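Local coordinates for protein DNA helicase RecQ (Deinococcus radiodurans, PDB 4Q48) that probably couples ATP hydrolysis to the unwinding of duplex DNA, translocating in the 3'-5' direction, and is represented here by its catalytic core, at residues I212-G217 against Q322-A327; K315-Y320 against L387-E392; C381-L386 against E396-C401; P408-L413 against K506-E511. All coordinates share one frame; numbering follows the deposited sequence.

Contact 1: residues I212-G217 against Q322-A327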
loop_
_atom_site.group_PDB
_atom_site.type_symbol
_atom_site.label_atom_id
_atom_site.label_comp_id
_atom_site.label_asym_id
_atom_site.label_seq_id
_atom_site.Cartn_x
_atom_site.Cartn_y
_atom_site.Cartn_z
ATOM N N ILE A 212 -4.911 5.177 16.020
ATOM C CA ILE A 212 -3.532 4.720 16.132
ATOM C C ILE A 212 -2.617 5.925 16.051
ATOM O O ILE A 212 -2.619 6.632 15.028
ATOM C CB ILE A 212 -3.150 3.741 15.025
ATOM C CG1 ILE A 212 -4.075 2.526 15.046
ATOM C CG2 ILE A 212 -1.691 3.336 15.169
ATOM C CD1 ILE A 212 -3.878 1.597 13.865
ATOM N N GLN A 213 -1.852 6.170 17.125
ATOM C CA GLN A 213 -0.861 7.246 17.132
ATOM C C GLN A 213 0.484 6.746 16.585
ATOM O O GLN A 213 0.998 5.740 17.068
ATOM C CB GLN A 213 -0.694 7.818 18.530
ATOM C CG GLN A 213 0.542 8.661 18.668
ATOM C CD GLN A 213 0.577 9.529 19.915
ATOM O OE1 GLN A 213 1.594 9.597 20.623
ATOM N NE2 GLN A 213 -0.530 10.208 20.186
ATOM N N TYR A 214 1.048 7.415 15.572
ATOM C CA TYR A 214 2.302 6.917 14.957
ATOM C C TYR A 214 3.579 7.560 15.529
ATOM O O TYR A 214 3.670 8.787 15.662
ATOM C CB TYR A 214 2.270 7.098 13.433
ATOM C CG TYR A 214 1.190 6.267 12.777
ATOM C CD1 TYR A 214 1.428 4.954 12.380
ATOM C CD2 TYR A 214 -0.084 6.794 12.595
ATOM C CE1 TYR A 214 0.428 4.199 11.792
ATOM C CE2 TYR A 214 -1.090 6.047 12.036
ATOM C CZ TYR A 214 -0.835 4.754 11.629
ATOM O OH TYR A 214 -1.867 4.044 11.061
ATOM N N ARG A 215 4.530 6.708 15.914
ATOM C CA ARG A 215 5.821 7.161 16.412
ATOM C C ARG A 215 6.998 6.392 15.850
ATOM O O ARG A 215 7.025 5.154 15.877
ATOM C CB ARG A 215 5.901 7.061 17.929
ATOM C CG ARG A 215 4.965 7.957 18.706
ATOM C CD ARG A 215 5.275 7.775 20.179
ATOM N NE ARG A 215 4.062 7.884 20.964
ATOM C CZ ARG A 215 3.963 7.487 22.220
ATOM N NH1 ARG A 215 5.018 6.949 22.806
ATOM N NH2 ARG A 215 2.807 7.617 22.860
ATOM N N VAL A 216 7.988 7.148 15.383
ATOM C CA VAL A 216 9.260 6.593 14.951
ATOM C C VAL A 216 10.347 7.394 15.664
ATOM O O VAL A 216 10.238 8.603 15.798
ATOM C CB VAL A 216 9.431 6.668 13.414
ATOM C CG1 VAL A 216 10.726 6.039 13.004
ATOM C CG2 VAL A 216 8.257 5.991 12.698
ATOM N N GLY A 217 11.377 6.728 16.156
ATOM C CA GLY A 217 12.442 7.424 16.843
ATOM C C GLY A 217 13.731 6.633 16.737
ATOM O O GLY A 217 13.733 5.497 16.207
ATOM N N GLN A 322 0.408 -2.735 7.339
ATOM C CA GLN A 322 -0.409 -3.879 7.705
ATOM C C GLN A 322 -0.056 -4.241 9.147
ATOM O O GLN A 322 -0.934 -4.555 9.956
ATOM C CB GLN A 322 -0.197 -5.092 6.784
ATOM C CG GLN A 322 -0.598 -6.397 7.494
ATOM C CD GLN A 322 -0.165 -7.689 6.805
ATOM O OE1 GLN A 322 0.983 -7.826 6.362
ATOM N NE2 GLN A 322 -1.074 -8.664 6.755
ATOM N N GLU A 323 1.225 -4.163 9.487
ATOM C CA GLU A 323 1.625 -4.556 10.824
ATOM C C GLU A 323 1.103 -3.589 11.902
ATOM O O GLU A 323 0.402 -4.004 12.797
ATOM C CB GLU A 323 3.138 -4.687 10.899
ATOM C CG GLU A 323 3.642 -5.979 10.336
ATOM C CD GLU A 323 5.056 -5.866 9.793
ATOM O OE1 GLU A 323 5.821 -5.021 10.311
ATOM O OE2 GLU A 323 5.394 -6.600 8.830
ATOM N N THR A 324 1.402 -2.304 11.796
ATOM C CA THR A 324 0.852 -1.348 12.734
ATOM C C THR A 324 -0.680 -1.410 12.753
ATOM O O THR A 324 -1.316 -1.115 13.775
ATOM C CB THR A 324 1.267 0.102 12.404
ATOM O OG1 THR A 324 0.733 0.463 11.132
ATOM C CG2 THR A 324 2.767 0.270 12.392
ATOM N N GLY A 325 -1.266 -1.754 11.607
ATOM C CA GLY A 325 -2.703 -1.749 11.457
ATOM C C GLY A 325 -3.411 -2.803 12.264
ATOM O O GLY A 325 -4.625 -2.792 12.358
ATOM N N ARG A 326 -2.664 -3.723 12.853
ATOM C CA ARG A 326 -3.281 -4.759 13.674
ATOM C C ARG A 326 -3.635 -4.234 15.032
ATOM O O ARG A 326 -4.200 -4.947 15.863
ATOM C CB ARG A 326 -2.360 -5.964 13.831
ATOM C CG ARG A 326 -2.098 -6.697 12.563
ATOM C CD ARG A 326 -1.684 -8.092 12.840
ATOM N NE ARG A 326 -1.905 -8.957 11.692
ATOM C CZ ARG A 326 -0.990 -9.178 10.761
ATOM N NH1 ARG A 326 0.192 -8.577 10.856
ATOM N NH2 ARG A 326 -1.251 -9.997 9.745
ATOM N N ALA A 327 -3.347 -2.964 15.240
ATOM C CA ALA A 327 -3.567 -2.344 16.516
ATOM C C ALA A 327 -4.896 -1.641 16.495
ATOM O O ALA A 327 -5.407 -1.346 15.433
ATOM C CB ALA A 327 -2.450 -1.376 16.834
#
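I212 lays its terminal methyl over the type I turn T324-A327, reaching two carbonyl oxygens with one carbon: CD1 is 3.7 Å from T324 O and also 3.7 Å from A327 O. CG1 stands anti to the carbonyl carbon (chi1 -58°), and the extended second torsion (172°) carries CD1 out as the tip of the branch. The methyl also faces the CB of A327, 4.4 Å from CD1. T324 O is engaged within the turn as well, accepting from A327 N at 3.1 Å. The other branch of I212, CG2, sits over one face of the Y214 ring, toward its rim. That ring turns an edge to the turn: Y214 CE1 lies 3.8 Å from T324 OG1, close to the ring plane, and the two side chains cross at about a right angle. This is packing, since the T324 hydroxyl is hydrogen-bonded to Y320 O, one helical turn back. Strand 212-218 is an outermost strand of the six-stranded parallel sheet in the second RecA-like helicase domain, and the turn starts at T324 of helix 317-324, within the sequence QETGRAGR, which fits helicase motif VI. R209 donates to G325 O, and T324 also touches A336 of the neighbouring strand. The Y214 side chain packs in addition on R383 and L386 of helix 382-389 and on Y375 of helix 359-376, so the tyrosine that meets the turn also borders the zinc-binding region; within the strand, R215 grips Q213 OE1 side-on.

Contact 2: residues K315-Y320 against L387-E392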
loop_
_atom_site.group_PDB
_atom_site.type_symbol
_atom_site.label_atom_id
_atom_site.label_comp_id
_atom_site.label_asym_id
_atom_site.label_seq_id
_atom_site.Cartn_x
_atom_site.Cartn_y
_atom_site.Cartn_z
ATOM N N LYS A 315 9.982 -4.408 6.109
ATOM C CA LYS A 315 10.532 -4.564 4.762
ATOM C C LYS A 315 9.984 -3.506 3.798
ATOM O O LYS A 315 10.574 -3.230 2.757
ATOM C CB LYS A 315 10.245 -5.966 4.207
ATOM C CG LYS A 315 10.495 -7.098 5.198
ATOM C CD LYS A 315 10.953 -8.387 4.483
ATOM C CE LYS A 315 10.754 -9.676 5.319
ATOM N NZ LYS A 315 10.347 -10.932 4.582
ATOM N N SER A 316 8.852 -2.916 4.141
ATOM C CA SER A 316 8.251 -1.914 3.290
ATOM C C SER A 316 7.197 -1.083 4.015
ATOM O O SER A 316 6.792 -1.413 5.134
ATOM C CB SER A 316 7.630 -2.600 2.085
ATOM O OG SER A 316 6.592 -3.463 2.505
ATOM N N MET A 317 6.738 -0.023 3.347
ATOM C CA MET A 317 5.605 0.766 3.815
ATOM C C MET A 317 4.325 -0.083 3.851
ATOM O O MET A 317 3.511 0.051 4.769
ATOM C CB MET A 317 5.388 2.000 2.930
ATOM C CG MET A 317 6.420 3.100 3.095
ATOM S SD MET A 317 6.378 3.865 4.720
ATOM C CE MET A 317 5.174 5.163 4.461
ATOM N N GLU A 318 4.138 -0.934 2.843
ATOM C CA GLU A 318 2.995 -1.853 2.815
ATOM C C GLU A 318 2.973 -2.721 4.075
ATOM O O GLU A 318 1.961 -2.779 4.783
ATOM C CB GLU A 318 3.064 -2.776 1.601
ATOM C CG GLU A 318 2.886 -2.127 0.262
ATOM C CD GLU A 318 4.203 -1.619 -0.297
ATOM O OE1 GLU A 318 5.118 -1.308 0.501
ATOM O OE2 GLU A 318 4.341 -1.581 -1.543
ATOM N N GLY A 319 4.114 -3.347 4.371
ATOM C CA GLY A 319 4.249 -4.186 5.543
ATOM C C GLY A 319 4.070 -3.427 6.840
ATOM O O GLY A 319 3.414 -3.903 7.763
ATOM N N TYR A 320 4.657 -2.241 6.900
ATOM C CA TYR A 320 4.564 -1.397 8.078
ATOM C C TYR A 320 3.101 -1.049 8.348
ATOM O O TYR A 320 2.620 -1.121 9.488
ATOM C CB TYR A 320 5.432 -0.145 7.906
ATOM C CG TYR A 320 5.292 0.850 9.025
ATOM C CD1 TYR A 320 5.911 0.656 10.249
ATOM C CD2 TYR A 320 4.497 1.974 8.867
ATOM C CE1 TYR A 320 5.754 1.577 11.281
ATOM C CE2 TYR A 320 4.339 2.888 9.880
ATOM C CZ TYR A 320 4.966 2.693 11.090
ATOM O OH TYR A 320 4.791 3.634 12.091
ATOM N N LEU A 387 0.037 8.150 4.456
ATOM C CA LEU A 387 -1.206 8.016 3.721
ATOM C C LEU A 387 -0.988 8.386 2.254
ATOM O O LEU A 387 -1.611 7.801 1.359
ATOM C CB LEU A 387 -2.288 8.880 4.378
ATOM C CG LEU A 387 -2.696 8.386 5.792
ATOM C CD1 LEU A 387 -3.760 9.249 6.424
ATOM C CD2 LEU A 387 -3.166 6.948 5.774
ATOM N N HIS A 388 -0.058 9.312 2.008
ATOM C CA HIS A 388 0.268 9.746 0.651
ATOM C C HIS A 388 0.822 8.588 -0.194
ATOM O O HIS A 388 0.552 8.477 -1.391
ATOM C CB HIS A 388 1.276 10.899 0.698
ATOM C CG HIS A 388 1.869 11.239 -0.639
ATOM N ND1 HIS A 388 1.236 12.066 -1.549
ATOM C CD2 HIS A 388 3.016 10.834 -1.233
ATOM C CE1 HIS A 388 1.974 12.163 -2.639
ATOM N NE2 HIS A 388 3.059 11.426 -2.474
ATOM N N TYR A 389 1.582 7.710 0.439
ATOM C CA TYR A 389 2.125 6.540 -0.237
ATOM C C TYR A 389 0.996 5.670 -0.816
ATOM O O TYR A 389 1.160 5.026 -1.845
ATOM C CB TYR A 389 2.956 5.737 0.743
ATOM C CG TYR A 389 3.771 4.614 0.170
ATOM C CD1 TYR A 389 5.002 4.861 -0.444
ATOM C CD2 TYR A 389 3.317 3.297 0.231
ATOM C CE1 TYR A 389 5.771 3.817 -0.973
ATOM C CE2 TYR A 389 4.085 2.240 -0.294
ATOM C CZ TYR A 389 5.313 2.509 -0.883
ATOM O OH TYR A 389 6.076 1.476 -1.395
ATOM N N PHE A 390 -0.160 5.670 -0.162
ATOM C CA PHE A 390 -1.277 4.863 -0.632
ATOM C C PHE A 390 -2.238 5.709 -1.471
ATOM O O PHE A 390 -3.330 5.261 -1.806
ATOM C CB PHE A 390 -2.028 4.219 0.557
ATOM C CG PHE A 390 -1.189 3.283 1.357
ATOM C CD1 PHE A 390 -0.926 1.996 0.902
ATOM C CD2 PHE A 390 -0.610 3.700 2.542
ATOM C CE1 PHE A 390 -0.109 1.130 1.627
ATOM C CE2 PHE A 390 0.208 2.842 3.284
ATOM C CZ PHE A 390 0.458 1.554 2.823
ATOM N N GLY A 391 -1.822 6.914 -1.838
ATOM C CA GLY A 391 -2.642 7.741 -2.694
ATOM C C GLY A 391 -3.699 8.563 -1.988
ATOM O O GLY A 391 -4.518 9.209 -2.637
ATOM N N GLU A 392 -3.701 8.545 -0.663
ATOM C CA GLU A 392 -4.621 9.386 0.095
ATOM C C GLU A 392 -3.909 10.667 0.526
ATOM O O GLU A 392 -2.782 10.610 1.011
ATOM C CB GLU A 392 -5.160 8.645 1.317
ATOM C CG GLU A 392 -5.995 9.500 2.256
ATOM C CD GLU A 392 -6.730 8.664 3.299
ATOM O OE1 GLU A 392 -6.513 7.437 3.331
ATOM O OE2 GLU A 392 -7.504 9.232 4.099
#
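The N-terminal end of helix 317-324, in the helicase C-terminal domain, meets the closing turn of helix 382-389, in the zinc-binding domain, through a Met-aromatic contact. M317 CB rests over one face of the Y389 ring, 3.5 Å from CE2, in a CH-pi approach. The methionine chain bends at its second and third torsions, which sets SD 5.4 Å from the centroid of the Y389 ring. Y389 reaches across with CG anti to its backbone N (chi1 -171°). A bend at chi2 (88°) brings the E318 carboxylate beside the phenol, with OE1 3.5 Å from Y389 OH but not hydrogen-bonded to it; K368 joins the two, as a salt bridge to E318 and a hydrogen-bond partner of Y389 OH. An alanine in place of Y389 would remove the face beneath M317 and the hydroxyl at K368, and would probably loosen the junction of the two helices. Beside Y389, F390 points the rim of its ring at the helix, CZ 3.9 Å from M317 O, while Y389 CD2 lies over one of its faces. S316 caps helix 317-324, its OG accepting from G319 N at 3.1 Å. G391, with positive phi (85°), is the C-prime residue just past the opposing helix: E392 N bonds to L387 O at 3.0 Å and G391 N to H388 O at 2.9 Å, the pattern of a Schellman motif.

Contact 3: residues C381-L386 against E396-C401. With ZN (zinc ion), chain C.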
loop_
_atom_site.group_PDB
_atom_site.type_symbol
_atom_site.label_atom_id
_atom_site.label_comp_id
_atom_site.label_asym_id
_atom_site.label_seq_id
_atom_site.Cartn_x
_atom_site.Cartn_y
_atom_site.Cartn_z
ATOM N N CYS A 381 4.201 16.205 9.788
ATOM C CA CYS A 381 3.286 15.092 10.122
ATOM C C CYS A 381 3.575 13.747 9.460
ATOM O O CYS A 381 3.587 13.662 8.226
ATOM C CB CYS A 381 1.872 15.525 9.769
ATOM S SG CYS A 381 0.557 14.347 10.156
ATOM N N ARG A 382 3.844 12.713 10.261
ATOM C CA ARG A 382 4.127 11.380 9.710
ATOM C C ARG A 382 2.939 10.804 8.969
ATOM O O ARG A 382 3.115 10.126 7.970
ATOM C CB ARG A 382 4.472 10.360 10.782
ATOM C CG ARG A 382 5.399 10.791 11.823
ATOM C CD ARG A 382 5.980 9.568 12.417
ATOM N NE ARG A 382 7.190 9.317 11.678
ATOM C CZ ARG A 382 8.348 9.853 12.012
ATOM N NH1 ARG A 382 8.428 10.621 13.095
ATOM N NH2 ARG A 382 9.416 9.603 11.279
ATOM N N ARG A 383 1.740 11.035 9.509
ATOM C CA ARG A 383 0.529 10.414 8.992
ATOM C C ARG A 383 0.308 10.866 7.550
ATOM O O ARG A 383 0.121 10.035 6.672
ATOM C CB ARG A 383 -0.687 10.762 9.864
ATOM C CG ARG A 383 -1.863 9.788 9.735
ATOM C CD ARG A 383 -3.041 10.178 10.589
ATOM N NE ARG A 383 -2.740 10.096 12.007
ATOM C CZ ARG A 383 -2.989 9.027 12.760
ATOM N NH1 ARG A 383 -3.552 7.963 12.205
ATOM N NH2 ARG A 383 -2.690 9.026 14.064
ATOM N N GLN A 384 0.423 12.173 7.305
ATOM C CA GLN A 384 0.326 12.711 5.955
ATOM C C GLN A 384 1.263 11.983 4.993
ATOM O O GLN A 384 0.839 11.598 3.895
ATOM C CB GLN A 384 0.623 14.208 5.924
ATOM C CG GLN A 384 -0.549 15.082 6.328
ATOM C CD GLN A 384 -0.201 16.567 6.410
ATOM O OE1 GLN A 384 0.944 16.953 6.676
ATOM N NE2 GLN A 384 -1.203 17.409 6.206
ATOM N N VAL A 385 2.511 11.768 5.391
ATOM C CA VAL A 385 3.468 11.101 4.513
ATOM C C VAL A 385 3.077 9.659 4.250
ATOM O O VAL A 385 3.187 9.182 3.122
ATOM C CB VAL A 385 4.896 11.143 5.093
ATOM C CG1 VAL A 385 5.827 10.151 4.378
ATOM C CG2 VAL A 385 5.476 12.570 5.049
ATOM N N LEU A 386 2.626 8.969 5.300
ATOM C CA LEU A 386 2.238 7.546 5.236
ATOM C C LEU A 386 1.060 7.316 4.303
ATOM O O LEU A 386 1.102 6.444 3.442
ATOM C CB LEU A 386 1.894 7.016 6.638
ATOM C CG LEU A 386 1.214 5.650 6.801
ATOM C CD1 LEU A 386 2.125 4.534 6.328
ATOM C CD2 LEU A 386 0.863 5.404 8.239
ATOM N N GLU A 396 -4.803 18.397 6.290
ATOM C CA GLU A 396 -4.258 19.061 7.459
ATOM C C GLU A 396 -3.467 18.056 8.326
ATOM O O GLU A 396 -3.766 16.855 8.322
ATOM C CB GLU A 396 -5.403 19.707 8.250
ATOM C CG GLU A 396 -6.235 20.703 7.427
ATOM C CD GLU A 396 -5.472 21.967 7.014
ATOM O OE1 GLU A 396 -5.108 22.777 7.901
ATOM O OE2 GLU A 396 -5.224 22.141 5.795
ATOM N N PRO A 397 -2.412 18.534 9.018
ATOM C CA PRO A 397 -1.656 17.734 9.992
ATOM C C PRO A 397 -2.578 17.031 10.980
ATOM O O PRO A 397 -3.611 17.593 11.341
ATOM C CB PRO A 397 -0.777 18.765 10.682
ATOM C CG PRO A 397 -0.567 19.817 9.648
ATOM C CD PRO A 397 -1.769 19.835 8.763
ATOM N N CYS A 398 -2.228 15.818 11.390
ATOM C CA CYS A 398 -3.175 15.005 12.141
ATOM C C CYS A 398 -3.269 15.355 13.635
ATOM O O CYS A 398 -4.359 15.325 14.200
ATOM C CB CYS A 398 -2.834 13.524 11.995
ATOM S SG CYS A 398 -1.382 13.013 12.936
ATOM N N GLY A 399 -2.156 15.713 14.272
ATOM C CA GLY A 399 -2.210 16.015 15.690
ATOM C C GLY A 399 -2.173 14.767 16.556
ATOM O O GLY A 399 -2.421 14.822 17.761
ATOM N N ASN A 400 -1.895 13.625 15.941
ATOM C CA ASN A 400 -1.761 12.395 16.697
ATOM C C ASN A 400 -0.571 11.591 16.188
ATOM O O ASN A 400 -0.635 10.369 16.072
ATOM C CB ASN A 400 -3.028 11.561 16.610
ATOM C CG ASN A 400 -3.151 10.580 17.758
ATOM O OD1 ASN A 400 -2.805 10.908 18.900
ATOM N ND2 ASN A 400 -3.619 9.354 17.464
ATOM N N CYS A 401 0.533 12.274 15.914
ATOM C CA CYS A 401 1.770 11.572 15.609
ATOM C C CYS A 401 2.912 12.285 16.329
ATOM O O CYS A 401 2.750 13.434 16.772
ATOM C CB CYS A 401 2.009 11.499 14.097
ATOM S SG CYS A 401 2.503 13.029 13.364
HETATM ZN ZN ZN C . 0.672 14.145 12.510
#
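The guanidinium of R383 meets the loop 396-401 along its edge: C398 SG and N400 O both lie near its plane. NE donates to C398 SG at 3.3 Å, almost straight (165°), and NH2 reaches N400 O at 3.2 Å from above the carbonyl plane. CG anti to the backbone N and a bend at chi3 (-66°) lead the chain past C398 CB to this position, where guanidinium and N400 amide run side by side with their planes 3° apart. R383 has further partners in D208, through a salt bridge, and I212 O, through NH2. A leucine in place of R383 would remove these N-H donors and the positive charge, and would probably leave C398 and the loop less firmly placed. The Q384 amide lies by the E396-P397 peptide without bonding to it; its NE2 is held by L394 O. Both segments belong to the RecQ zinc-binding domain and carry three ligands of a Cys4 site: C381 SG and C398 SG are 2.4 Å from the zinc, C401 SG is 2.3 Å from it, and C404 completes the set. Each of these three sulfurs also accepts backbone N-H groups. C381 SG takes C398 N at 3.4 Å and, as N-cap of helix 382-389, Q384 N at 3.6 Å. C398 SG takes N400 N at 3.1 Å, and C401 SG receives a weak bond from R382 N. Such N-H donors, the helix N-terminus at C381 and the arginine charge would together be expected to spread the negative charge of four zinc-bound thiolates.

Contact 4: residues P408-L413 against K506-E511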
loop_
_atom_site.group_PDB
_atom_site.type_symbol
_atom_site.label_atom_id
_atom_site.label_comp_id
_atom_site.label_asym_id
_atom_site.label_seq_id
_atom_site.Cartn_x
_atom_site.Cartn_y
_atom_site.Cartn_z
ATOM N N PRO A 408 10.034 18.599 15.332
ATOM C CA PRO A 408 11.495 18.698 15.368
ATOM C C PRO A 408 11.947 20.049 14.811
ATOM O O PRO A 408 11.118 20.754 14.233
ATOM C CB PRO A 408 11.948 17.514 14.490
ATOM C CG PRO A 408 10.731 17.073 13.710
ATOM C CD PRO A 408 9.563 17.930 14.102
ATOM N N ARG A 409 13.216 20.417 14.983
ATOM C CA ARG A 409 13.689 21.689 14.438
ATOM C C ARG A 409 13.907 21.501 12.933
ATOM O O ARG A 409 14.473 20.479 12.483
ATOM C CB ARG A 409 14.950 22.195 15.131
ATOM C CG ARG A 409 15.002 21.943 16.634
ATOM C CD ARG A 409 16.218 22.596 17.331
ATOM N NE ARG A 409 16.391 24.008 16.976
ATOM C CZ ARG A 409 17.506 24.527 16.463
ATOM N NH1 ARG A 409 18.561 23.743 16.226
ATOM N NH2 ARG A 409 17.561 25.829 16.182
ATOM N N VAL A 410 13.403 22.455 12.149
ATOM C CA VAL A 410 13.432 22.283 10.710
ATOM C C VAL A 410 14.191 23.364 9.949
ATOM O O VAL A 410 14.172 24.539 10.289
ATOM C CB VAL A 410 11.999 22.193 10.146
ATOM C CG1 VAL A 410 11.313 20.927 10.645
ATOM C CG2 VAL A 410 11.190 23.427 10.496
ATOM N N ARG A 411 14.873 22.933 8.903
ATOM C CA ARG A 411 15.394 23.862 7.921
ATOM C C ARG A 411 14.331 24.150 6.842
ATOM O O ARG A 411 13.699 23.228 6.320
ATOM C CB ARG A 411 16.658 23.290 7.293
ATOM C CG ARG A 411 17.637 22.784 8.308
ATOM C CD ARG A 411 18.645 21.919 7.635
ATOM N NE ARG A 411 19.166 22.558 6.429
ATOM C CZ ARG A 411 19.770 21.895 5.443
ATOM N NH1 ARG A 411 19.899 20.568 5.524
ATOM N NH2 ARG A 411 20.224 22.553 4.375
ATOM N N ASP A 412 14.124 25.424 6.517
ATOM C CA ASP A 412 13.148 25.773 5.496
ATOM C C ASP A 412 13.887 25.917 4.159
ATOM O O ASP A 412 14.755 26.768 4.007
ATOM C CB ASP A 412 12.391 27.058 5.829
ATOM C CG ASP A 412 11.251 27.324 4.861
ATOM O OD1 ASP A 412 11.390 26.925 3.682
ATOM O OD2 ASP A 412 10.219 27.950 5.253
ATOM N N LEU A 413 13.538 25.075 3.195
ATOM C CA LEU A 413 14.186 25.114 1.904
ATOM C C LEU A 413 13.137 25.319 0.815
ATOM O O LEU A 413 13.337 24.956 -0.327
ATOM C CB LEU A 413 14.991 23.841 1.669
ATOM C CG LEU A 413 16.317 23.827 2.413
ATOM C CD1 LEU A 413 16.941 22.460 2.348
ATOM C CD2 LEU A 413 17.226 24.843 1.785
ATOM N N LYS A 506 5.402 24.209 1.998
ATOM C CA LYS A 506 6.790 24.439 2.369
ATOM C C LYS A 506 7.599 23.163 2.187
ATOM O O LYS A 506 7.068 22.066 2.346
ATOM C CB LYS A 506 6.919 24.884 3.830
ATOM C CG LYS A 506 6.458 26.267 4.202
ATOM C CD LYS A 506 6.626 26.463 5.717
ATOM C CE LYS A 506 5.898 27.708 6.287
ATOM N NZ LYS A 506 6.518 29.053 5.994
ATOM N N LEU A 507 8.881 23.296 1.855
ATOM C CA LEU A 507 9.788 22.144 1.904
ATOM C C LEU A 507 10.657 22.181 3.160
ATOM O O LEU A 507 11.501 23.054 3.281
ATOM C CB LEU A 507 10.689 22.114 0.689
ATOM C CG LEU A 507 11.730 21.014 0.739
ATOM C CD1 LEU A 507 11.022 19.663 0.760
ATOM C CD2 LEU A 507 12.706 21.116 -0.420
ATOM N N LEU A 508 10.443 21.278 4.116
ATOM C CA LEU A 508 11.237 21.288 5.354
ATOM C C LEU A 508 12.082 20.033 5.517
ATOM O O LEU A 508 11.571 18.930 5.475
ATOM C CB LEU A 508 10.335 21.440 6.575
ATOM C CG LEU A 508 9.249 22.534 6.526
ATOM C CD1 LEU A 508 8.531 22.701 7.865
ATOM C CD2 LEU A 508 9.835 23.866 6.078
ATOM N N LEU A 509 13.366 20.212 5.787
ATOM C CA LEU A 509 14.235 19.124 6.188
ATOM C C LEU A 509 14.489 19.198 7.712
ATOM O O LEU A 509 14.392 20.280 8.335
ATOM C CB LEU A 509 15.557 19.175 5.426
ATOM C CG LEU A 509 15.644 18.540 4.032
ATOM C CD1 LEU A 509 14.771 19.273 2.987
ATOM C CD2 LEU A 509 17.076 18.472 3.576
ATOM N N ARG A 510 14.755 18.043 8.323
ATOM C CA ARG A 510 15.131 18.009 9.741
ATOM C C ARG A 510 16.421 18.773 9.910
ATOM O O ARG A 510 17.286 18.678 9.032
ATOM C CB ARG A 510 15.283 16.582 10.213
ATOM C CG ARG A 510 14.001 16.045 10.741
ATOM C CD ARG A 510 14.091 14.564 10.932
ATOM N NE ARG A 510 12.857 14.097 11.548
ATOM C CZ ARG A 510 12.696 13.890 12.851
ATOM N NH1 ARG A 510 13.719 14.053 13.692
ATOM N NH2 ARG A 510 11.509 13.486 13.298
ATOM N N GLU A 511 16.550 19.538 11.005
ATOM C CA GLU A 511 17.771 20.327 11.246
ATOM C C GLU A 511 19.051 19.504 11.363
ATOM O O GLU A 511 20.073 19.959 10.874
ATOM C CB GLU A 511 17.607 21.214 12.475
ATOM C CG GLU A 511 18.660 22.339 12.631
ATOM C CD GLU A 511 18.506 23.500 11.638
ATOM O OE1 GLU A 511 17.619 24.371 11.823
ATOM O OE2 GLU A 511 19.301 23.560 10.682
#
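L508 forks between two neighbours on strand 410-412: one methyl, CD1, abuts V410 CG2 at 3.8 Å, while the other, CD2, fits against the D412 backbone, 3.9 Å from its CA. The leucine thus fills the dip between V410 and D412, with A379 and T380 of a nearby loop also against it. On the sheet face that carries R411 and L509, the leucine tips meet, L413 CD1 approaching L509 CD1 to 3.9 Å. L413 CD1 also lies over the rim of one face of the R411 guanidinium, and L509 CD2 approaches R411 NH1 to 4.0 Å, so the arginine end and two leucines form one patch. Helix 467-479 touches R411 and L509 there. The two strands form a short antiparallel ribbon that brings the start of the RQC region, a winged-helix module in RecQ proteins, beside its end. R411 and L509 are its hydrogen-bonded pair, with R411 N 2.8 Å from L509 O and L509 N 3.1 Å from R411 O. Past one end of the ribbon L413 N donates nearly straight to L507 O at 2.9 Å (167°); past the other, E511 N donates to R409 O. Here P408 presses its ring onto the R510 guanidinium, CG lying over one face, 3.7 Å from NH2, while R510 NE turns to A378 O. E511, bent at chi2 (72°), folds against R409 and the R411 chain with charges near but not bridged. D412 OD2 and K506 form only a long salt bridge, whereas D412 OD1 is hydrogen-bonded to T414.

Contacts 1, 2 and 3 lie together, their centres about 12 to 13 Å apart; the centre of contact 4 is about 16 Å from that of contact 3 and about 24 Å from that of contact 1. Contacts 1 and 2 share helix 317-324, and contacts 2 and 3 share helix 382-389; in both pairs the segments alternate along the chain. Contact 1 closes before contact 3 opens, yet I212 and Q213 reach R383 and N400, joining the edge of the helicase C-terminal sheet to the zinc-binding domain. Contact 4 comes last, in the RQC domain, nearing contact 3 where the like-charged ends of R382 and R510 approach each other. The series thus runs from motor domain through zinc site to RQC domain.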